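PDB 3VIU: phosphoribosylformylglycinamidine synthase 2 from Thermus thermophilus, which belongs to the PurM-like synthase family, with two tandem pairs of AIR synthase-related N- and C-terminal domains, and holds ADP and magnesium in this structure. Local coordinates for residues A[402-413]-A[715-724]. Sequence-based numbering, arbitrary orientation.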
ATOM      1  N   PRO A 402      -0.370  -4.600 -21.523  1.00 21.48           N
ATOM      2  CA  PRO A 402      -1.029  -4.995 -20.274  1.00 21.47           C
ATOM      3  C   PRO A 402      -0.650  -4.133 -19.059  1.00 20.97           C
ATOM      4  O   PRO A 402      -1.373  -4.097 -18.063  1.00 22.10           O
ATOM      5  CB  PRO A 402      -0.603  -6.450 -20.114  1.00 21.10           C
ATOM      6  CG  PRO A 402      -0.564  -6.922 -21.533  1.00 22.87           C
ATOM      7  CD  PRO A 402       0.148  -5.783 -22.236  1.00 21.78           C
ATOM      8  N   ASN A 403       0.479  -3.445 -19.136  1.00 18.18           N
ATOM      9  CA  ASN A 403       0.916  -2.604 -18.035  1.00 17.57           C
ATOM     10  C   ASN A 403       0.366  -1.181 -18.138  1.00 17.42           C
ATOM     11  O   ASN A 403       0.434  -0.417 -17.175  1.00 17.96           O
ATOM     12  CB  ASN A 403       2.452  -2.563 -17.988  1.00 20.05           C
ATOM     13  CG  ASN A 403       3.062  -3.819 -17.361  1.00 22.85           C
ATOM     14  OD1 ASN A 403       4.171  -4.226 -17.719  1.00 24.88           O
ATOM     15  ND2 ASN A 403       2.351  -4.422 -16.411  1.00 19.11           N
ATOM     16  N   LEU A 404      -0.191  -0.832 -19.295  1.00 15.20           N
ATOM     17  CA  LEU A 404      -0.725   0.511 -19.517  1.00 15.25           C
ATOM     18  C   LEU A 404      -2.219   0.557 -19.861  1.00 15.04           C
ATOM     19  O   LEU A 404      -2.846   1.604 -19.765  1.00 14.81           O
ATOM     20  CB  LEU A 404       0.072   1.186 -20.628  1.00 12.45           C
ATOM     21  CG  LEU A 404       1.586   1.118 -20.414  1.00 12.62           C
ATOM     22  CD1 LEU A 404       2.334   1.577 -21.672  1.00  7.00           C
ATOM     23  CD2 LEU A 404       1.942   1.976 -19.210  1.00 10.62           C
ATOM     24  N   ALA A 405      -2.777  -0.582 -20.256  1.00 15.48           N
ATOM     25  CA  ALA A 405      -4.186  -0.684 -20.620  1.00 16.02           C
ATOM     26  C   ALA A 405      -5.146  -0.520 -19.435  1.00 16.42           C
ATOM     27  O   ALA A 405      -4.747  -0.560 -18.277  1.00 17.61           O
ATOM     28  CB  ALA A 405      -4.436  -2.016 -21.309  1.00 16.08           C
ATOM     29  N   SER A 406      -6.423  -0.347 -19.744  1.00 16.93           N
ATOM     30  CA  SER A 406      -7.454  -0.163 -18.728  1.00 17.12           C
ATOM     31  C   SER A 406      -7.556  -1.314 -17.717  1.00 17.81           C
ATOM     32  O   SER A 406      -7.535  -2.481 -18.106  1.00 15.60           O
ATOM     33  CB  SER A 406      -8.806   0.031 -19.419  1.00 15.55           C
ATOM     34  OG  SER A 406      -9.849   0.138 -18.474  1.00 17.73           O
ATOM     35  N   ARG A 407      -7.650  -0.980 -16.424  1.00 19.00           N
ATOM     36  CA  ARG A 407      -7.793  -1.998 -15.377  1.00 22.26           C
ATOM     37  C   ARG A 407      -9.299  -2.137 -15.124  1.00 23.93           C
ATOM     38  O   ARG A 407      -9.724  -2.709 -14.122  1.00 24.37           O
ATOM     39  CB  ARG A 407      -7.134  -1.582 -14.049  1.00 20.85           C
ATOM     40  CG  ARG A 407      -5.952  -0.625 -14.103  1.00 25.99           C
ATOM     41  CD  ARG A 407      -4.601  -1.315 -14.181  1.00 22.57           C
ATOM     42  NE  ARG A 407      -4.220  -1.515 -15.567  1.00 25.78           N
ATOM     43  CZ  ARG A 407      -3.026  -1.927 -15.970  1.00 24.77           C
ATOM     44  NH1 ARG A 407      -2.066  -2.193 -15.092  1.00 24.20           N
ATOM     45  NH2 ARG A 407      -2.797  -2.073 -17.262  1.00 21.51           N
ATOM     46  N   GLU A 408     -10.092  -1.586 -16.036  1.00 25.30           N
ATOM     47  CA  GLU A 408     -11.550  -1.597 -15.954  1.00 28.44           C
ATOM     48  C   GLU A 408     -12.167  -2.964 -15.601  1.00 29.57           C
ATOM     49  O   GLU A 408     -13.055  -3.054 -14.752  1.00 28.42           O
ATOM     50  CB  GLU A 408     -12.101  -1.092 -17.287  1.00 32.97           C
ATOM     51  CG  GLU A 408     -13.438  -0.378 -17.239  1.00 38.27           C
ATOM     52  CD  GLU A 408     -13.634   0.551 -18.444  1.00 42.86           C
ATOM     53  OE1 GLU A 408     -13.337   0.137 -19.593  1.00 42.46           O
ATOM     54  OE2 GLU A 408     -14.092   1.699 -18.241  1.00 45.41           O
ATOM     55  N   ALA A 409     -11.697  -4.027 -16.247  1.00 30.19           N
ATOM     56  CA  ALA A 409     -12.231  -5.361 -15.989  1.00 31.47           C
ATOM     57  C   ALA A 409     -11.957  -5.820 -14.557  1.00 32.08           C
ATOM     58  O   ALA A 409     -12.614  -6.734 -14.057  1.00 32.76           O
ATOM     59  CB  ALA A 409     -11.647  -6.368 -16.989  1.00 29.84           C
ATOM     60  N   VAL A 410     -10.992  -5.186 -13.902  1.00 31.78           N
ATOM     61  CA  VAL A 410     -10.649  -5.541 -12.528  1.00 32.04           C
ATOM     62  C   VAL A 410     -11.610  -4.919 -11.505  1.00 32.91           C
ATOM     63  O   VAL A 410     -12.306  -5.636 -10.778  1.00 30.18           O
ATOM     64  CB  VAL A 410      -9.196  -5.117 -12.202  1.00 31.12           C
ATOM     65  CG1 VAL A 410      -8.934  -5.203 -10.699  1.00 29.25           C
ATOM     66  CG2 VAL A 410      -8.230  -6.007 -12.966  1.00 28.46           C
ATOM     67  N   TYR A 411     -11.651  -3.588 -11.462  1.00 33.93           N
ATOM     68  CA  TYR A 411     -12.513  -2.865 -10.527  1.00 35.94           C
ATOM     69  C   TYR A 411     -14.004  -3.096 -10.745  1.00 36.33           C
ATOM     70  O   TYR A 411     -14.821  -2.717  -9.908  1.00 36.98           O
ATOM     71  CB  TYR A 411     -12.173  -1.371 -10.572  1.00 37.52           C
ATOM     72  CG  TYR A 411     -10.745  -1.142 -10.145  1.00 42.16           C
ATOM     73  CD1 TYR A 411     -10.341  -1.426  -8.838  1.00 43.29           C
ATOM     74  CD2 TYR A 411      -9.765  -0.781 -11.074  1.00 43.42           C
ATOM     75  CE1 TYR A 411      -8.995  -1.375  -8.464  1.00 44.72           C
ATOM     76  CE2 TYR A 411      -8.412  -0.727 -10.713  1.00 45.03           C
ATOM     77  CZ  TYR A 411      -8.036  -1.033  -9.406  1.00 46.17           C
ATOM     78  OH  TYR A 411      -6.706  -1.039  -9.049  1.00 46.32           O
ATOM     79  N   GLU A 412     -14.356  -3.723 -11.863  1.00 37.31           N
ATOM     80  CA  GLU A 412     -15.750  -4.028 -12.162  1.00 37.66           C
ATOM     81  C   GLU A 412     -16.199  -5.204 -11.291  1.00 38.14           C
ATOM     82  O   GLU A 412     -17.390  -5.508 -11.194  1.00 38.23           O
ATOM     83  CB  GLU A 412     -15.917  -4.376 -13.644  1.00 38.33           C
ATOM     84  CG  GLU A 412     -16.418  -3.217 -14.503  1.00 41.21           C
ATOM     85  CD  GLU A 412     -16.325  -3.507 -15.999  1.00 42.89           C
ATOM     86  OE1 GLU A 412     -16.704  -4.626 -16.410  1.00 43.20           O
ATOM     87  OE2 GLU A 412     -15.882  -2.615 -16.760  1.00 40.92           O
ATOM     88  N   ARG A 413     -15.234  -5.865 -10.658  1.00 37.05           N
ATOM     89  CA  ARG A 413     -15.527  -6.997  -9.788  1.00 36.82           C
ATOM     90  C   ARG A 413     -15.954  -6.484  -8.422  1.00 38.35           C
ATOM     91  O   ARG A 413     -16.618  -7.189  -7.667  1.00 38.27           O
ATOM     92  CB  ARG A 413     -14.284  -7.878  -9.601  1.00 35.94           C
ATOM     93  CG  ARG A 413     -13.752  -8.548 -10.850  1.00 34.13           C
ATOM     94  CD  ARG A 413     -14.772  -9.509 -11.428  1.00 33.91           C
ATOM     95  NE  ARG A 413     -14.212 -10.279 -12.527  1.00 33.29           N
ATOM     96  CZ  ARG A 413     -13.177 -11.099 -12.405  1.00 33.50           C
ATOM     97  NH1 ARG A 413     -12.594 -11.252 -11.229  1.00 34.81           N
ATOM     98  NH2 ARG A 413     -12.727 -11.769 -13.457  1.00 36.01           N
ATOM     99  N   TRP A 715      -6.809   0.422 -25.895  1.00 17.73           N
ATOM    100  CA  TRP A 715      -6.606   0.533 -24.454  1.00 17.18           C
ATOM    101  C   TRP A 715      -7.527  -0.347 -23.612  1.00 18.45           C
ATOM    102  O   TRP A 715      -7.131  -0.826 -22.553  1.00 19.92           O
ATOM    103  CB  TRP A 715      -6.820   1.992 -24.051  1.00 16.16           C
ATOM    104  CG  TRP A 715      -6.667   2.301 -22.583  1.00 15.23           C
ATOM    105  CD1 TRP A 715      -5.504   2.359 -21.871  1.00 14.73           C
ATOM    106  CD2 TRP A 715      -7.705   2.707 -21.687  1.00 12.87           C
ATOM    107  NE1 TRP A 715      -5.752   2.787 -20.588  1.00 12.26           N
ATOM    108  CE2 TRP A 715      -7.096   3.010 -20.450  1.00 13.06           C
ATOM    109  CE3 TRP A 715      -9.094   2.849 -21.811  1.00 15.02           C
ATOM    110  CZ2 TRP A 715      -7.828   3.450 -19.340  1.00 14.52           C
ATOM    111  CZ3 TRP A 715      -9.825   3.290 -20.704  1.00 15.65           C
ATOM    112  CH2 TRP A 715      -9.187   3.585 -19.487  1.00 15.38           C
ATOM    113  N   LYS A 716      -8.750  -0.558 -24.086  1.00 20.14           N
ATOM    114  CA  LYS A 716      -9.748  -1.330 -23.353  1.00 22.55           C
ATOM    115  C   LYS A 716      -9.636  -2.853 -23.379  1.00 22.77           C
ATOM    116  O   LYS A 716      -9.908  -3.504 -22.373  1.00 23.06           O
ATOM    117  CB  LYS A 716     -11.147  -0.926 -23.835  1.00 24.11           C
ATOM    118  CG  LYS A 716     -12.235  -1.010 -22.763  1.00 30.29           C
ATOM    119  CD  LYS A 716     -12.564  -2.456 -22.348  1.00 33.35           C
ATOM    120  CE  LYS A 716     -12.592  -2.636 -20.817  1.00 33.00           C
ATOM    121  NZ  LYS A 716     -11.222  -2.725 -20.208  1.00 30.51           N
ATOM    122  N   ALA A 717      -9.213  -3.415 -24.508  1.00 22.55           N
ATOM    123  CA  ALA A 717      -9.126  -4.869 -24.674  1.00 23.26           C
ATOM    124  C   ALA A 717      -8.109  -5.727 -23.901  1.00 24.33           C
ATOM    125  O   ALA A 717      -8.476  -6.760 -23.350  1.00 25.62           O
ATOM    126  CB  ALA A 717      -9.006  -5.190 -26.161  1.00 22.36           C
ATOM    127  N   PRO A 718      -6.825  -5.321 -23.860  1.00 24.55           N
ATOM    128  CA  PRO A 718      -5.746  -6.051 -23.172  1.00 23.42           C
ATOM    129  C   PRO A 718      -6.034  -6.796 -21.870  1.00 24.55           C
ATOM    130  O   PRO A 718      -6.048  -8.023 -21.851  1.00 24.13           O
ATOM    131  CB  PRO A 718      -4.671  -4.990 -23.002  1.00 23.24           C
ATOM    132  CG  PRO A 718      -4.821  -4.201 -24.261  1.00 25.15           C
ATOM    133  CD  PRO A 718      -6.328  -4.024 -24.358  1.00 22.17           C
ATOM    134  N   LEU A 719      -6.245  -6.073 -20.778  1.00 25.98           N
ATOM    135  CA  LEU A 719      -6.500  -6.735 -19.506  1.00 27.96           C
ATOM    136  C   LEU A 719      -7.850  -7.410 -19.383  1.00 29.15           C
ATOM    137  O   LEU A 719      -8.016  -8.316 -18.570  1.00 28.44           O
ATOM    138  CB  LEU A 719      -6.329  -5.762 -18.342  1.00 29.20           C
ATOM    139  CG  LEU A 719      -4.881  -5.465 -17.957  1.00 29.28           C
ATOM    140  CD1 LEU A 719      -4.858  -4.710 -16.636  1.00 31.00           C
ATOM    141  CD2 LEU A 719      -4.109  -6.771 -17.836  1.00 28.97           C
ATOM    142  N   ARG A 720      -8.822  -6.970 -20.174  1.00 31.33           N
ATOM    143  CA  ARG A 720     -10.144  -7.566 -20.103  1.00 33.03           C
ATOM    144  C   ARG A 720     -10.117  -9.012 -20.565  1.00 35.07           C
ATOM    145  O   ARG A 720     -10.747  -9.867 -19.948  1.00 37.09           O
ATOM    146  CB  ARG A 720     -11.151  -6.773 -20.935  1.00 33.23           C
ATOM    147  CG  ARG A 720     -12.549  -7.368 -20.910  1.00 35.35           C
ATOM    148  CD  ARG A 720     -13.587  -6.441 -21.526  1.00 35.95           C
ATOM    149  NE  ARG A 720     -13.843  -5.253 -20.713  1.00 36.66           N
ATOM    150  CZ  ARG A 720     -14.325  -5.272 -19.472  1.00 38.02           C
ATOM    151  NH1 ARG A 720     -14.612  -6.426 -18.876  1.00 36.81           N
ATOM    152  NH2 ARG A 720     -14.529  -4.131 -18.828  1.00 39.06           N
ATOM    153  N   GLU A 721      -9.400  -9.299 -21.647  1.00 37.04           N
ATOM    154  CA  GLU A 721      -9.332 -10.676 -22.120  1.00 39.11           C
ATOM    155  C   GLU A 721      -8.447 -11.501 -21.199  1.00 38.63           C
ATOM    156  O   GLU A 721      -8.801 -12.623 -20.842  1.00 38.59           O
ATOM    157  CB  GLU A 721      -8.826 -10.743 -23.564  1.00 41.33           C
ATOM    158  CG  GLU A 721      -8.043  -9.535 -24.025  1.00 48.87           C
ATOM    159  CD  GLU A 721      -7.948  -9.446 -25.545  1.00 53.14           C
ATOM    160  OE1 GLU A 721      -7.386  -8.450 -26.052  1.00 53.73           O
ATOM    161  OE2 GLU A 721      -8.438 -10.372 -26.234  1.00 56.37           O
ATOM    162  N   VAL A 722      -7.308 -10.940 -20.797  1.00 37.06           N
ATOM    163  CA  VAL A 722      -6.400 -11.641 -19.897  1.00 35.85           C
ATOM    164  C   VAL A 722      -7.141 -12.110 -18.650  1.00 36.60           C
ATOM    165  O   VAL A 722      -6.984 -13.249 -18.219  1.00 35.84           O
ATOM    166  CB  VAL A 722      -5.226 -10.739 -19.461  1.00 34.62           C
ATOM    167  CG1 VAL A 722      -4.416 -11.412 -18.361  1.00 30.86           C
ATOM    168  CG2 VAL A 722      -4.338 -10.454 -20.650  1.00 34.72           C
ATOM    169  N   LEU A 723      -7.956 -11.224 -18.082  1.00 37.91           N
ATOM    170  CA  LEU A 723      -8.717 -11.531 -16.878  1.00 38.27           C
ATOM    171  C   LEU A 723      -9.967 -12.350 -17.179  1.00 40.97           C
ATOM    172  O   LEU A 723     -10.261 -13.318 -16.486  1.00 41.92           O
ATOM    173  CB  LEU A 723      -9.127 -10.242 -16.164  1.00 35.25           C
ATOM    174  CG  LEU A 723      -9.021 -10.164 -14.635  1.00 33.03           C
ATOM    175  CD1 LEU A 723     -10.119  -9.243 -14.112  1.00 29.02           C
ATOM    176  CD2 LEU A 723      -9.154 -11.547 -14.012  1.00 33.63           C
ATOM    177  N   ASP A 724     -10.708 -11.957 -18.209  1.00 44.15           N
ATOM    178  CA  ASP A 724     -11.928 -12.668 -18.570  1.00 47.56           C
ATOM    179  C   ASP A 724     -11.808 -13.363 -19.927  1.00 50.20           C
ATOM    180  O   ASP A 724     -12.670 -13.208 -20.792  1.00 51.16           O
ATOM    181  CB  ASP A 724     -13.117 -11.700 -18.587  1.00 48.11           C
ATOM    182  CG  ASP A 724     -13.244 -10.902 -17.299  1.00 49.85           C
ATOM    183  OD1 ASP A 724     -13.264 -11.511 -16.211  1.00 50.80           O
ATOM    184  OD2 ASP A 724     -13.327  -9.658 -17.374  1.00 51.84           O
TER
HETATM  185  O   HOH W   1      -9.815  -3.842 -18.086  1.00  9.64           O
HETATM  186  O   HOH W   2      -7.535  -3.611 -20.611  1.00 15.38           O
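Ser406 CB sits over the six-membered ring of Trp715, 3.4 Å from its centroid and 3° off the ring normal, a CH-pi contact. At the edge of the indole, NE1 gives a weak hydrogen bond to Leu404 O. Trp715 CG lies trans to the backbone N (chi1 179°), which lays the ring against the 404-406 backbone. Three guanidinium groups each have a methyl on one face. Leu719 CD1 lies 3.4 Å from Arg407 CZ. Ala409 CB covers Arg720, whose NH2 meets Glu412 OE2 at 2.9 Å, in the guanidinium plane and on the syn side of the carboxylate but 32° out of its plane. Leu723 CD1 covers Arg413, while Asp724 OD1 stands at its edge, 2.8 Å from NH2. A long salt bridge from Arg720 NH1 to Asp724 OD2 joins the two into one network. Arg407 grips Ala405 O with NE and NH2, which ties down the turn before helix 408-411.

The backbones join where Ser406 N donates to Trp715 O at 2.9 Å. Two waters add bonds nearby. One bridges Ser406 O, Ala409 N and Lys716 NZ; the other accepts from Leu719 N, and its O lies 2.7 Å from Ser406 O. The second serves an amide at the kink of the helix, where Pro718 CB lies 3.4 Å from Ala405 CB.

The contact packs the C-terminal helix 708-723 against the segment between helix 391-399 and strand 422-424. Phe635 stacks on Trp715, and Leu399 touches it. Leu719 reaches strand 156-163, and Arg413 and Val722 rest on helix 132-152, so both segments pack against the N-terminal half of the chain.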